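Local coordinates for superoxide reductase (Giardia intestinalis, PDB 4D7P), which probably reduces superoxide to hydrogen peroxide at a single non-haem iron, at residues K16-P21 / A36-P41; H29-C34 / V79-V84; E44-G49 / Y98-G103; I51-I56 / L64-Q69. All coordinates share one frame; numbering follows the deposited sequence.

From the N terminus, contact 1 closes the first loop: 16-21 meets 36-41 around the hairpin of strands 21-26 and 29-34. Contact 2 opens inside that loop, at 29-34, and runs on to 79-84, so the two cross; a probable hydrogen bond from His-40 N to Cys-34 O links them. Contact 3 begins only after contact 1 has ended, joins 44-49 to 98-103 and crosses contact 2 in turn. Contact 4, the hairpin of 51-56 and 64-69, is nested inside both loops. Contacts 1 and 3 share the iron, contacts 3 and 4 share strand 48-57, and Phe-82 of contact 2 packs against Leu-53 and Gly-67 of contact 4, sheet against sheet.

Contact 1 of 4, residues K16-P21 / A36-P41; sequences KEKHVP and ATVMHP. With FE (Fe (III) ion), chain B.
His-19 and His-40 meet at the iron. His-19 NE2 binds FE at 2.0 Å and His-40 NE2 binds it at 2.2 Å. With the two nitrogens on one metal, His-19 NE2 and His-40 NE2 come to 3.0 Å as neighbouring ligands. The imidazole planes stand 58° apart, and His-40 CD2 lies over one face of the His-19 ring, displaced toward its rim. Outside the two segments, Trp-105 stacks on the His-19 ring. His-40 ND1, on the far side of its ring from the metal, donates to a lone pair of Pro-41 O at 2.6 Å, which restrains the rotation of the imidazole.

These are two of the four histidines of the Fe(His)4Cys centre of superoxide reductases; His-46, His-102 and Cys-99 complete it. Glu-17 belongs to the same site. With CG anti to the backbone N (chi1 178°) and the chain extended beyond it, Glu-17 OE2 stops 2.9 Å from FE, opposite Cys-99 SG. That is long for a bond but lies in the direction of the sixth ligand position.

Among the packing contacts, Lys-18 O touches His-40 CB at 3.4 Å and lies at the edge of the His-40 imidazole, while Lys-18 CG rests against Val-38 CB at 4.2 Å. Pro-41 CG and CD both lie against Glu-17 OE1. Further along, a water bridges the two loops, donating to Val-20 O and weakly accepting from Ala-36 N.

Contact 2 of 4, residues H29-C34 / V79-V84; sequences HVDIRC and VASFRV
His-29, with CG anti to the backbone N (chi1 -172°) and near Arg-83 NH2, sets its ring against that guanidinium, ND1 lying 3.2 Å above the guanidinium plane and over its centre. The planes are 48° apart and the angles too poor for a hydrogen bond, so this is packing of polar groups. His-29 NE2 has a weak bond of 3.2 Å to Asp-31 OD1, whose carboxylate also lies close to Ser-81 CB.

The backbones satisfy each other in antiparallel register. Val-30 and Phe-82 form one hydrogen-bonded pair: Val-30 N reaches Phe-82 O at 2.9 Å, and Phe-82 N answers to Val-30 O at 3.0 Å. Ile-32 and Ala-80 form the next, with Ile-32 N to Ala-80 O at 2.7 Å and Ala-80 N to Ile-32 O at 2.9 Å. Some of these oxygens also take a CA-H contact, as Val-30 O does from Ser-81 CA at 3.1 Å. In strand 29-34, Asp-31 and Arg-33 make their backbone bonds to Lys-24 and Glu-22. Of the polar side chains, Arg-33 NE donates to Gly-35 O, and Ser-81 OG pairs with Ser-81 OG of the second subunit.

On the other face, Ile-32 CD1 meets Phe-82 CE1 at 3.8 Å. Strand 29-34 is the middle of a three-stranded sheet, between 21-26 and 79-83, and its Val-30 and Ile-32 side packs on strands 48-57 and 90-99 of the facing sheet.

Contact 3 of 4, residues E44-G49 / Y98-G103; sequences EKHYIG and YCNLHG. With FE (Fe (III) ion), chain B.
His-46, Cys-99 and His-102 converge on the iron from the two segments: His-46 NE2 binds FE at 2.1 Å, Cys-99 SG at 2.4 Å and His-102 ND1 at 2.3 Å. The His-46 and His-102 rings are almost perpendicular, with planes 89° apart. Cys-99 SG lies at the edge of the His-46 ring, and SG also accepts a weak hydrogen bond from His-102 N. His-19 and His-40 complete the Fe(His)4Cys centre.

Next out, Leu-101 CD1 sits over one face of the His-46 imidazole, 3.7 Å from its centroid. Asn-100 OD1 is at the edge of the same ring and accepts from Tyr-47 N at 2.9 Å, while Asn-100 ND2 donates to Lys-45 O, also at 2.9 Å. Asn-100 CG sits between the backbone N and the carbonyl carbon (chi1 68°), which brings it over the Tyr-47 ring. The amide lies flat on that ring, planes only 8° apart, so one side chain both packs against and clamps the loop that carries His-46.

Behind the site the segments become neighbouring antiparallel strands, 48-57 and 90-99. Ile-48 pairs with Cys-99, and Gly-49 N bonds to Tyr-98 O at 2.8 Å. His-102 and Gly-103 both face Cys-99 in a classic beta bulge. Asn-100 N donates to Tyr-47 O. Further out, a water joins Tyr-47 OH to Tyr-98 OH, and the latter also bonds to Glu-65 N of the fourth subunit.

Contact 4 of 4, residues I51-I56 / L64-Q69; sequences IRLFGI and LELGCQ
Arg-52 has CG anti to the carbonyl carbon (chi1 -67°) and turns at chi3 (91°) to set NE toward Glu-65, whose CG is anti to the backbone N (chi1 -170°) on an extended chain. In this beta hairpin of strands 48-57 and 63-71, the two side chains form a salt bridge on one face of the sheet. Glu-65 OE1 takes NE of Arg-52 at 2.6 Å and, weakly, NH2 at 2.8 Å, and NE reaches it from above the carboxylate plane. Guanidinium and carboxylate are close to perpendicular. Glu-65 OE2 turns to Trp-72 NE1 of the second subunit, so both carboxylate oxygens are engaged.

Phe-54 lies beside this pair. Its CZ is over the centre of the Arg-52 guanidinium, and its CE2 touches Glu-65 CB at 3.4 Å.

The strands pair antiparallel, Ile-51 with Gln-69 and Gly-55 with Leu-64 each through two backbone bonds. Between them the register slips at a classic beta bulge in which Leu-66 and Gly-67 both face Leu-53. Leu-66 N bonds to Leu-53 O at 2.8 Å, and Leu-53 N to Gly-67 O at 3.2 Å. From the bulge onward, Gly-67 to Gln-69 pair antiparallel with a strand of the second subunit, so the sheet continues across the interface. At the bulge itself, Leu-66 CD1 packs on Leu-53 CD2 at 4.1 Å, and Leu-66 CG rests 3.6 Å from Gly-55 N.

Contact 1 of 4, residues K16-P21 / A36-P41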
loop_
_atom_site.group_PDB
_atom_site.type_symbol
_atom_site.label_atom_id
_atom_site.label_comp_id
_atom_site.label_asym_id
_atom_site.label_seq_id
_atom_site.Cartn_x
_atom_site.Cartn_y
_atom_site.Cartn_z
ATOM N N LYS A 16 -2.664 26.521 -12.314
ATOM C CA LYS A 16 -2.987 25.918 -13.606
ATOM C C LYS A 16 -3.088 24.392 -13.472
ATOM O O LYS A 16 -4.037 23.779 -13.972
ATOM C CB LYS A 16 -1.939 26.302 -14.667
ATOM C CG LYS A 16 -2.521 26.819 -15.997
ATOM C CD LYS A 16 -1.427 27.332 -16.947
ATOM C CE LYS A 16 -1.989 27.793 -18.296
ATOM N NZ LYS A 16 -2.362 26.665 -19.201
ATOM N N GLU A 17 -2.109 23.792 -12.791
ATOM C CA GLU A 17 -2.084 22.348 -12.523
ATOM C C GLU A 17 -2.802 22.056 -11.196
ATOM O O GLU A 17 -2.650 22.808 -10.224
ATOM C CB GLU A 17 -0.635 21.837 -12.495
ATOM C CG GLU A 17 -0.466 20.352 -12.188
ATOM C CD GLU A 17 1.000 19.935 -12.085
ATOM O OE1 GLU A 17 1.729 20.047 -13.094
ATOM O OE2 GLU A 17 1.424 19.493 -10.992
ATOM N N LYS A 18 -3.591 20.982 -11.156
ATOM C CA LYS A 18 -4.448 20.730 -9.999
ATOM C C LYS A 18 -4.109 19.420 -9.289
ATOM O O LYS A 18 -3.959 18.366 -9.911
ATOM C CB LYS A 18 -5.925 20.733 -10.413
ATOM C CG LYS A 18 -6.348 21.936 -11.260
ATOM C CD LYS A 18 -6.241 23.267 -10.507
ATOM C CE LYS A 18 -6.726 24.432 -11.377
ATOM N NZ LYS A 18 -6.699 25.751 -10.679
ATOM N N HIS A 19 -3.990 19.507 -7.970
ATOM C CA HIS A 19 -3.648 18.363 -7.138
ATOM C C HIS A 19 -4.829 17.997 -6.212
ATOM O O HIS A 19 -4.893 16.890 -5.684
ATOM C CB HIS A 19 -2.397 18.654 -6.286
ATOM C CG HIS A 19 -1.097 18.697 -7.044
ATOM N ND1 HIS A 19 -0.617 19.847 -7.635
ATOM C CD2 HIS A 19 -0.134 17.759 -7.223
ATOM C CE1 HIS A 19 0.561 19.602 -8.186
ATOM N NE2 HIS A 19 0.886 18.345 -7.940
ATOM N N VAL A 20 -5.761 18.923 -6.004
ATOM C CA VAL A 20 -6.756 18.724 -4.952
ATOM C C VAL A 20 -7.743 17.605 -5.265
ATOM O O VAL A 20 -8.430 17.655 -6.276
ATOM C CB VAL A 20 -7.526 20.006 -4.683
ATOM C CG1 VAL A 20 -8.574 19.763 -3.590
ATOM C CG2 VAL A 20 -6.554 21.105 -4.286
ATOM N N PRO A 21 -7.818 16.588 -4.390
ATOM C CA PRO A 21 -8.700 15.445 -4.663
ATOM C C PRO A 21 -10.193 15.788 -4.580
ATOM O O PRO A 21 -10.749 15.861 -3.480
ATOM C CB PRO A 21 -8.305 14.430 -3.577
ATOM C CG PRO A 21 -7.742 15.256 -2.469
ATOM C CD PRO A 21 -7.058 16.420 -3.135
ATOM N N ALA A 36 -10.448 18.242 -10.078
ATOM C CA ALA A 36 -11.854 18.176 -10.481
ATOM C C ALA A 36 -12.047 18.387 -11.983
ATOM O O ALA A 36 -12.795 17.650 -12.626
ATOM C CB ALA A 36 -12.678 19.191 -9.694
ATOM N N THR A 37 -11.359 19.385 -12.534
ATOM C CA THR A 37 -11.520 19.761 -13.937
ATOM C C THR A 37 -10.332 19.294 -14.781
ATOM O O THR A 37 -10.512 18.764 -15.879
ATOM C CB THR A 37 -11.694 21.291 -14.080
ATOM O OG1 THR A 37 -12.741 21.733 -13.205
ATOM C CG2 THR A 37 -12.030 21.681 -15.528
ATOM N N VAL A 38 -9.122 19.483 -14.263
ATOM C CA VAL A 38 -7.921 19.013 -14.949
ATOM C C VAL A 38 -7.302 17.802 -14.245
ATOM O O VAL A 38 -7.060 17.829 -13.036
ATOM C CB VAL A 38 -6.859 20.113 -15.042
ATOM C CG1 VAL A 38 -5.793 19.716 -16.043
ATOM C CG2 VAL A 38 -7.500 21.437 -15.422
ATOM N N MET A 39 -7.046 16.739 -14.996
ATOM C CA MET A 39 -6.412 15.568 -14.414
ATOM C C MET A 39 -4.921 15.807 -14.249
ATOM O O MET A 39 -4.239 16.161 -15.209
ATOM C CB MET A 39 -6.651 14.339 -15.276
ATOM C CG MET A 39 -6.166 13.057 -14.627
ATOM S SD MET A 39 -7.250 12.449 -13.300
ATOM C CE MET A 39 -8.762 12.120 -14.207
ATOM N N HIS A 40 -4.419 15.616 -13.034
ATOM C CA HIS A 40 -2.987 15.761 -12.753
ATOM C C HIS A 40 -2.166 14.821 -13.622
ATOM O O HIS A 40 -2.642 13.752 -13.975
ATOM C CB HIS A 40 -2.722 15.482 -11.275
ATOM C CG HIS A 40 -1.286 15.617 -10.869
ATOM N ND1 HIS A 40 -0.352 14.625 -11.084
ATOM C CD2 HIS A 40 -0.634 16.617 -10.225
ATOM C CE1 HIS A 40 0.813 15.011 -10.594
ATOM N NE2 HIS A 40 0.667 16.215 -10.066
ATOM N N PRO A 41 -0.942 15.229 -13.997
ATOM C CA PRO A 41 -0.074 14.330 -14.763
ATOM C C PRO A 41 0.161 12.961 -14.122
ATOM O O PRO A 41 0.054 12.758 -12.901
ATOM C CB PRO A 41 1.240 15.117 -14.857
ATOM C CG PRO A 41 0.787 16.535 -14.896
ATOM C CD PRO A 41 -0.399 16.599 -13.953
HETATM FE FE FE B . 2.266 17.467 -9.154
HETATM O O HOH W 1 -10.416 19.118 -7.143
#

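Contact 2 of 4, residues H29-C34 / V79-V84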
loop_
_atom_site.group_PDB
_atom_site.type_symbol
_atom_site.label_atom_id
_atom_site.label_comp_id
_atom_site.label_asym_id
_atom_site.label_seq_id
_atom_site.Cartn_x
_atom_site.Cartn_y
_atom_site.Cartn_z
ATOM N N HIS A 29 -20.753 5.787 -0.943
ATOM C CA HIS A 29 -19.768 5.649 -2.003
ATOM C C HIS A 29 -19.079 6.973 -2.299
ATOM O O HIS A 29 -19.746 8.000 -2.465
ATOM C CB HIS A 29 -20.425 5.143 -3.275
ATOM C CG HIS A 29 -19.445 4.793 -4.334
ATOM N ND1 HIS A 29 -18.857 3.551 -4.417
ATOM C CD2 HIS A 29 -18.904 5.538 -5.326
ATOM C CE1 HIS A 29 -18.013 3.537 -5.432
ATOM N NE2 HIS A 29 -18.026 4.729 -6.003
ATOM N N VAL A 30 -17.757 6.943 -2.409
ATOM C CA VAL A 30 -16.977 8.156 -2.621
ATOM C C VAL A 30 -16.107 8.008 -3.866
ATOM O O VAL A 30 -15.262 7.129 -3.916
ATOM C CB VAL A 30 -16.070 8.470 -1.412
ATOM C CG1 VAL A 30 -15.264 9.729 -1.673
ATOM C CG2 VAL A 30 -16.894 8.600 -0.137
ATOM N N ASP A 31 -16.335 8.842 -4.881
ATOM C CA ASP A 31 -15.487 8.845 -6.083
ATOM C C ASP A 31 -14.519 10.005 -6.033
ATOM O O ASP A 31 -14.929 11.130 -5.770
ATOM C CB ASP A 31 -16.325 8.942 -7.365
ATOM C CG ASP A 31 -17.113 7.684 -7.641
ATOM O OD1 ASP A 31 -16.496 6.656 -7.994
ATOM O OD2 ASP A 31 -18.349 7.723 -7.507
ATOM N N ILE A 32 -13.248 9.734 -6.309
ATOM C CA ILE A 32 -12.208 10.752 -6.229
ATOM C C ILE A 32 -11.420 10.895 -7.530
ATOM O O ILE A 32 -11.086 9.897 -8.169
ATOM C CB ILE A 32 -11.209 10.436 -5.096
ATOM C CG1 ILE A 32 -11.935 10.342 -3.752
ATOM C CG2 ILE A 32 -10.087 11.467 -5.085
ATOM C CD1 ILE A 32 -11.049 9.952 -2.615
ATOM N N ARG A 33 -11.132 12.136 -7.916
ATOM C CA ARG A 33 -10.181 12.420 -8.994
ATOM C C ARG A 33 -9.386 13.687 -8.693
ATOM O O ARG A 33 -9.911 14.632 -8.091
ATOM C CB ARG A 33 -10.895 12.560 -10.343
ATOM C CG ARG A 33 -12.030 13.543 -10.346
ATOM C CD ARG A 33 -12.485 13.822 -11.773
ATOM N NE ARG A 33 -11.566 14.718 -12.478
ATOM C CZ ARG A 33 -11.282 14.639 -13.776
ATOM N NH1 ARG A 33 -11.830 13.687 -14.522
ATOM N NH2 ARG A 33 -10.438 15.501 -14.329
ATOM N N CYS A 34 -8.119 13.688 -9.101
ATOM C CA CYS A 34 -7.237 14.843 -8.934
ATOM C C CYS A 34 -6.821 15.418 -10.292
ATOM O O CYS A 34 -6.092 14.764 -11.040
ATOM C CB CYS A 34 -5.989 14.448 -8.153
ATOM S SG CYS A 34 -6.286 13.371 -6.742
ATOM N N VAL A 79 -7.191 8.669 -9.851
ATOM C CA VAL A 79 -8.563 8.497 -9.422
ATOM C C VAL A 79 -8.617 7.444 -8.324
ATOM O O VAL A 79 -7.671 6.657 -8.145
ATOM C CB VAL A 79 -9.466 8.055 -10.586
ATOM C CG1 VAL A 79 -9.377 9.061 -11.725
ATOM C CG2 VAL A 79 -9.039 6.698 -11.088
ATOM N N ALA A 80 -9.724 7.421 -7.596
ATOM C CA ALA A 80 -9.960 6.370 -6.623
ATOM C C ALA A 80 -11.433 6.291 -6.261
ATOM O O ALA A 80 -12.192 7.231 -6.501
ATOM C CB ALA A 80 -9.107 6.605 -5.345
ATOM N N SER A 81 -11.848 5.163 -5.692
ATOM C CA SER A 81 -13.133 5.164 -5.010
ATOM C C SER A 81 -13.115 4.308 -3.750
ATOM O O SER A 81 -12.332 3.367 -3.616
ATOM C CB SER A 81 -14.262 4.724 -5.954
ATOM O OG SER A 81 -13.975 3.513 -6.620
ATOM N N PHE A 82 -13.974 4.691 -2.818
ATOM C CA PHE A 82 -14.122 4.016 -1.545
ATOM C C PHE A 82 -15.584 3.813 -1.283
ATOM O O PHE A 82 -16.435 4.443 -1.912
ATOM C CB PHE A 82 -13.511 4.834 -0.425
ATOM C CG PHE A 82 -12.053 5.102 -0.606
ATOM C CD1 PHE A 82 -11.617 6.077 -1.483
ATOM C CD2 PHE A 82 -11.109 4.369 0.099
ATOM C CE1 PHE A 82 -10.268 6.330 -1.650
ATOM C CE2 PHE A 82 -9.766 4.619 -0.062
ATOM C CZ PHE A 82 -9.345 5.602 -0.945
ATOM N N ARG A 83 -15.889 2.936 -0.346
ATOM C CA ARG A 83 -17.261 2.825 0.093
ATOM C C ARG A 83 -17.214 2.741 1.601
ATOM O O ARG A 83 -16.762 1.753 2.164
ATOM C CB ARG A 83 -17.944 1.620 -0.533
ATOM C CG ARG A 83 -19.449 1.626 -0.371
ATOM C CD ARG A 83 -20.104 0.659 -1.328
ATOM N NE ARG A 83 -21.046 1.344 -2.197
ATOM C CZ ARG A 83 -21.036 1.280 -3.521
ATOM N NH1 ARG A 83 -20.133 0.548 -4.149
ATOM N NH2 ARG A 83 -21.942 1.951 -4.218
ATOM N N VAL A 84 -17.659 3.805 2.248
ATOM C CA VAL A 84 -17.434 3.956 3.667
ATOM C C VAL A 84 -18.382 3.119 4.510
ATOM O O VAL A 84 -19.593 3.289 4.463
ATOM C CB VAL A 84 -17.555 5.431 4.082
ATOM C CG1 VAL A 84 -17.365 5.571 5.587
ATOM C CG2 VAL A 84 -16.528 6.264 3.330
#

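Contact 3 of 4, residues E44-G49 / Y98-G103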
loop_
_atom_site.group_PDB
_atom_site.type_symbol
_atom_site.label_atom_id
_atom_site.label_comp_id
_atom_site.label_asym_id
_atom_site.label_seq_id
_atom_site.Cartn_x
_atom_site.Cartn_y
_atom_site.Cartn_z
ATOM N N GLU A 44 6.341 8.690 -15.041
ATOM C CA GLU A 44 7.303 8.032 -14.169
ATOM C C GLU A 44 8.053 9.021 -13.294
ATOM O O GLU A 44 8.549 8.656 -12.223
ATOM C CB GLU A 44 8.286 7.210 -14.990
ATOM C CG GLU A 44 7.605 6.107 -15.754
ATOM C CD GLU A 44 8.576 5.196 -16.466
ATOM O OE1 GLU A 44 9.691 5.658 -16.805
ATOM O OE2 GLU A 44 8.222 4.015 -16.683
ATOM N N LYS A 45 8.136 10.270 -13.742
ATOM C CA LYS A 45 8.881 11.279 -12.997
ATOM C C LYS A 45 7.966 12.310 -12.324
ATOM O O LYS A 45 8.414 13.082 -11.471
ATOM C CB LYS A 45 9.888 11.985 -13.911
ATOM C CG LYS A 45 11.014 11.084 -14.408
ATOM C CD LYS A 45 11.952 11.836 -15.363
ATOM C CE LYS A 45 12.938 10.883 -16.001
ATOM N NZ LYS A 45 13.754 10.152 -14.983
ATOM N N HIS A 46 6.684 12.315 -12.690
ATOM C CA HIS A 46 5.713 13.199 -12.034
ATOM C C HIS A 46 4.374 12.488 -11.884
ATOM O O HIS A 46 3.716 12.154 -12.880
ATOM C CB HIS A 46 5.526 14.506 -12.813
ATOM C CG HIS A 46 4.661 15.514 -12.106
ATOM N ND1 HIS A 46 4.032 16.548 -12.764
ATOM C CD2 HIS A 46 4.322 15.637 -10.800
ATOM C CE1 HIS A 46 3.353 17.276 -11.891
ATOM N NE2 HIS A 46 3.505 16.741 -10.694
ATOM N N TYR A 47 3.971 12.254 -10.642
ATOM C CA TYR A 47 2.810 11.414 -10.392
ATOM C C TYR A 47 2.155 11.712 -9.052
ATOM O O TYR A 47 2.810 12.176 -8.121
ATOM C CB TYR A 47 3.217 9.942 -10.451
ATOM C CG TYR A 47 4.377 9.567 -9.522
ATOM C CD1 TYR A 47 4.134 9.145 -8.225
ATOM C CD2 TYR A 47 5.701 9.623 -9.952
ATOM C CE1 TYR A 47 5.165 8.792 -7.377
ATOM C CE2 TYR A 47 6.765 9.264 -9.093
ATOM C CZ TYR A 47 6.470 8.847 -7.802
ATOM O OH TYR A 47 7.470 8.478 -6.918
ATOM N N ILE A 48 0.853 11.471 -8.969
ATOM C CA ILE A 48 0.218 11.342 -7.674
ATOM C C ILE A 48 0.229 9.854 -7.369
ATOM O O ILE A 48 -0.365 9.039 -8.090
ATOM C CB ILE A 48 -1.201 11.927 -7.643
ATOM C CG1 ILE A 48 -1.107 13.453 -7.546
ATOM C CG2 ILE A 48 -1.990 11.380 -6.452
ATOM C CD1 ILE A 48 -2.435 14.153 -7.812
ATOM N N GLY A 49 0.971 9.507 -6.327
ATOM C CA GLY A 49 1.251 8.124 -6.014
ATOM C C GLY A 49 0.185 7.499 -5.150
ATOM O O GLY A 49 -0.092 6.296 -5.272
ATOM N N TYR A 98 -1.066 12.606 -2.707
ATOM C CA TYR A 98 0.376 12.833 -2.614
ATOM C C TYR A 98 1.014 12.854 -3.997
ATOM O O TYR A 98 0.967 11.860 -4.722
ATOM C CB TYR A 98 1.060 11.747 -1.755
ATOM C CG TYR A 98 2.545 11.609 -2.053
ATOM C CD1 TYR A 98 3.443 12.607 -1.677
ATOM C CD2 TYR A 98 3.049 10.494 -2.728
ATOM C CE1 TYR A 98 4.801 12.509 -1.964
ATOM C CE2 TYR A 98 4.413 10.384 -3.014
ATOM C CZ TYR A 98 5.281 11.403 -2.630
ATOM O OH TYR A 98 6.636 11.325 -2.906
ATOM N N CYS A 99 1.613 13.982 -4.352
ATOM C CA CYS A 99 2.361 14.100 -5.594
ATOM C C CYS A 99 3.845 14.138 -5.269
ATOM O O CYS A 99 4.261 14.841 -4.347
ATOM C CB CYS A 99 1.954 15.353 -6.360
ATOM S SG CYS A 99 3.106 15.813 -7.675
ATOM N N ASN A 100 4.647 13.385 -6.016
ATOM C CA ASN A 100 6.065 13.288 -5.676
ATOM C C ASN A 100 6.740 14.647 -5.777
ATOM O O ASN A 100 7.580 14.989 -4.953
ATOM C CB ASN A 100 6.783 12.272 -6.567
ATOM C CG ASN A 100 6.872 12.727 -8.015
ATOM O OD1 ASN A 100 5.873 13.140 -8.610
ATOM N ND2 ASN A 100 8.067 12.659 -8.586
ATOM N N LEU A 101 6.353 15.446 -6.763
ATOM C CA LEU A 101 7.018 16.727 -6.948
ATOM C C LEU A 101 6.430 17.791 -6.034
ATOM O O LEU A 101 7.146 18.673 -5.571
ATOM C CB LEU A 101 6.932 17.181 -8.407
ATOM C CG LEU A 101 7.722 16.341 -9.414
ATOM C CD1 LEU A 101 7.568 16.898 -10.821
ATOM C CD2 LEU A 101 9.197 16.256 -9.022
ATOM N N HIS A 102 5.135 17.700 -5.745
ATOM C CA HIS A 102 4.439 18.839 -5.153
ATOM C C HIS A 102 3.796 18.597 -3.799
ATOM O O HIS A 102 3.062 19.450 -3.301
ATOM C CB HIS A 102 3.390 19.341 -6.139
ATOM C CG HIS A 102 3.982 19.795 -7.434
ATOM N ND1 HIS A 102 3.491 19.401 -8.657
ATOM C CD2 HIS A 102 5.052 20.589 -7.693
ATOM C CE1 HIS A 102 4.228 19.932 -9.617
ATOM N NE2 HIS A 102 5.181 20.658 -9.058
ATOM N N GLY A 103 4.078 17.447 -3.199
ATOM C CA GLY A 103 3.644 17.191 -1.838
ATOM C C GLY A 103 2.182 16.819 -1.704
ATOM O O GLY A 103 1.540 16.419 -2.683
HETATM FE FE FE B . 2.266 17.467 -9.154
HETATM O O HOH W 2 7.139 9.146 -4.052
#

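Contact 4 of 4, residues I51-I56 / L64-Q69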
loop_
_atom_site.group_PDB
_atom_site.type_symbol
_atom_site.label_atom_id
_atom_site.label_comp_id
_atom_site.label_asym_id
_atom_site.label_seq_id
_atom_site.Cartn_x
_atom_site.Cartn_y
_atom_site.Cartn_z
ATOM N N ILE A 51 -3.797 8.141 -3.070
ATOM C CA ILE A 51 -4.978 8.897 -2.721
ATOM C C ILE A 51 -5.518 8.189 -1.497
ATOM O O ILE A 51 -5.895 7.013 -1.573
ATOM C CB ILE A 51 -6.011 8.925 -3.853
ATOM C CG1 ILE A 51 -5.482 9.709 -5.062
ATOM C CG2 ILE A 51 -7.317 9.507 -3.364
ATOM C CD1 ILE A 51 -6.338 9.527 -6.306
ATOM N N ARG A 52 -5.487 8.864 -0.355
ATOM C CA ARG A 52 -5.997 8.276 0.879
ATOM C C ARG A 52 -7.286 8.940 1.271
ATOM O O ARG A 52 -7.444 10.140 1.053
ATOM C CB ARG A 52 -4.982 8.418 2.013
ATOM C CG ARG A 52 -3.742 7.602 1.806
ATOM C CD ARG A 52 -2.544 8.247 2.443
ATOM N NE ARG A 52 -2.345 7.806 3.816
ATOM C CZ ARG A 52 -1.650 8.503 4.710
ATOM N NH1 ARG A 52 -1.119 9.666 4.350
ATOM N NH2 ARG A 52 -1.496 8.061 5.956
ATOM N N LEU A 53 -8.190 8.160 1.860
ATOM C CA LEU A 53 -9.440 8.680 2.392
ATOM C C LEU A 53 -9.501 8.444 3.896
ATOM O O LEU A 53 -9.304 7.324 4.368
ATOM C CB LEU A 53 -10.658 8.031 1.708
ATOM C CG LEU A 53 -12.011 8.631 2.114
ATOM C CD1 LEU A 53 -12.074 10.102 1.713
ATOM C CD2 LEU A 53 -13.201 7.863 1.512
ATOM N N PHE A 54 -9.757 9.515 4.635
ATOM C CA PHE A 54 -9.902 9.458 6.085
ATOM C C PHE A 54 -11.330 9.790 6.488
ATOM O O PHE A 54 -11.955 10.671 5.895
ATOM C CB PHE A 54 -8.955 10.444 6.782
ATOM C CG PHE A 54 -7.500 10.180 6.540
ATOM C CD1 PHE A 54 -6.859 10.711 5.429
ATOM C CD2 PHE A 54 -6.764 9.434 7.440
ATOM C CE1 PHE A 54 -5.520 10.469 5.207
ATOM C CE2 PHE A 54 -5.414 9.190 7.222
ATOM C CZ PHE A 54 -4.798 9.704 6.105
ATOM N N GLY A 55 -11.841 9.091 7.498
ATOM C CA GLY A 55 -13.042 9.540 8.193
ATOM C C GLY A 55 -12.744 10.164 9.553
ATOM O O GLY A 55 -12.006 9.595 10.355
ATOM N N ILE A 56 -13.316 11.333 9.825
ATOM C CA ILE A 56 -13.200 11.936 11.151
ATOM C C ILE A 56 -14.363 11.463 12.021
ATOM O O ILE A 56 -15.531 11.742 11.723
ATOM C CB ILE A 56 -13.204 13.456 11.098
ATOM C CG1 ILE A 56 -12.306 13.949 9.966
ATOM C CG2 ILE A 56 -12.746 14.024 12.424
ATOM C CD1 ILE A 56 -10.909 13.461 10.051
ATOM N N LEU A 64 -9.411 8.786 11.121
ATOM C CA LEU A 64 -9.233 7.362 10.869
ATOM C C LEU A 64 -9.042 7.054 9.373
ATOM O O LEU A 64 -9.918 7.351 8.565
ATOM C CB LEU A 64 -10.448 6.612 11.413
ATOM C CG LEU A 64 -10.506 5.091 11.361
ATOM C CD1 LEU A 64 -9.431 4.472 12.261
ATOM C CD2 LEU A 64 -11.896 4.620 11.773
ATOM N N GLU A 65 -7.906 6.470 9.000
ATOM C CA GLU A 65 -7.678 6.154 7.596
ATOM C C GLU A 65 -8.543 4.980 7.194
ATOM O O GLU A 65 -8.474 3.908 7.790
ATOM C CB GLU A 65 -6.211 5.842 7.303
ATOM C CG GLU A 65 -5.949 5.746 5.799
ATOM C CD GLU A 65 -4.516 5.396 5.459
ATOM O OE1 GLU A 65 -3.646 6.283 5.521
ATOM O OE2 GLU A 65 -4.257 4.230 5.124
ATOM N N LEU A 66 -9.376 5.197 6.191
ATOM C CA LEU A 66 -10.274 4.156 5.730
ATOM C C LEU A 66 -9.584 3.271 4.722
ATOM O O LEU A 66 -9.841 2.062 4.673
ATOM C CB LEU A 66 -11.540 4.767 5.126
ATOM C CG LEU A 66 -12.188 5.834 6.016
ATOM C CD1 LEU A 66 -13.382 6.422 5.308
ATOM C CD2 LEU A 66 -12.590 5.239 7.364
ATOM N N GLY A 67 -8.710 3.868 3.913
ATOM C CA GLY A 67 -7.959 3.101 2.931
ATOM C C GLY A 67 -7.046 3.976 2.091
ATOM O O GLY A 67 -7.005 5.191 2.276
ATOM N N CYS A 68 -6.308 3.356 1.175
ATOM C CA CYS A 68 -5.280 4.051 0.414
ATOM C C CYS A 68 -5.155 3.456 -0.964
ATOM O O CYS A 68 -4.787 2.280 -1.102
ATOM C CB CYS A 68 -3.925 3.985 1.130
ATOM S SG CYS A 68 -2.514 4.709 0.195
ATOM N N GLN A 69 -5.466 4.263 -1.977
ATOM C CA GLN A 69 -5.244 3.899 -3.369
ATOM C C GLN A 69 -3.819 4.244 -3.764
ATOM O O GLN A 69 -3.454 5.420 -3.873
ATOM C CB GLN A 69 -6.216 4.618 -4.307
ATOM C CG GLN A 69 -5.965 4.349 -5.802
ATOM C CD GLN A 69 -6.265 2.905 -6.190
ATOM O OE1 GLN A 69 -7.420 2.506 -6.258
ATOM N NE2 GLN A 69 -5.219 2.118 -6.449
#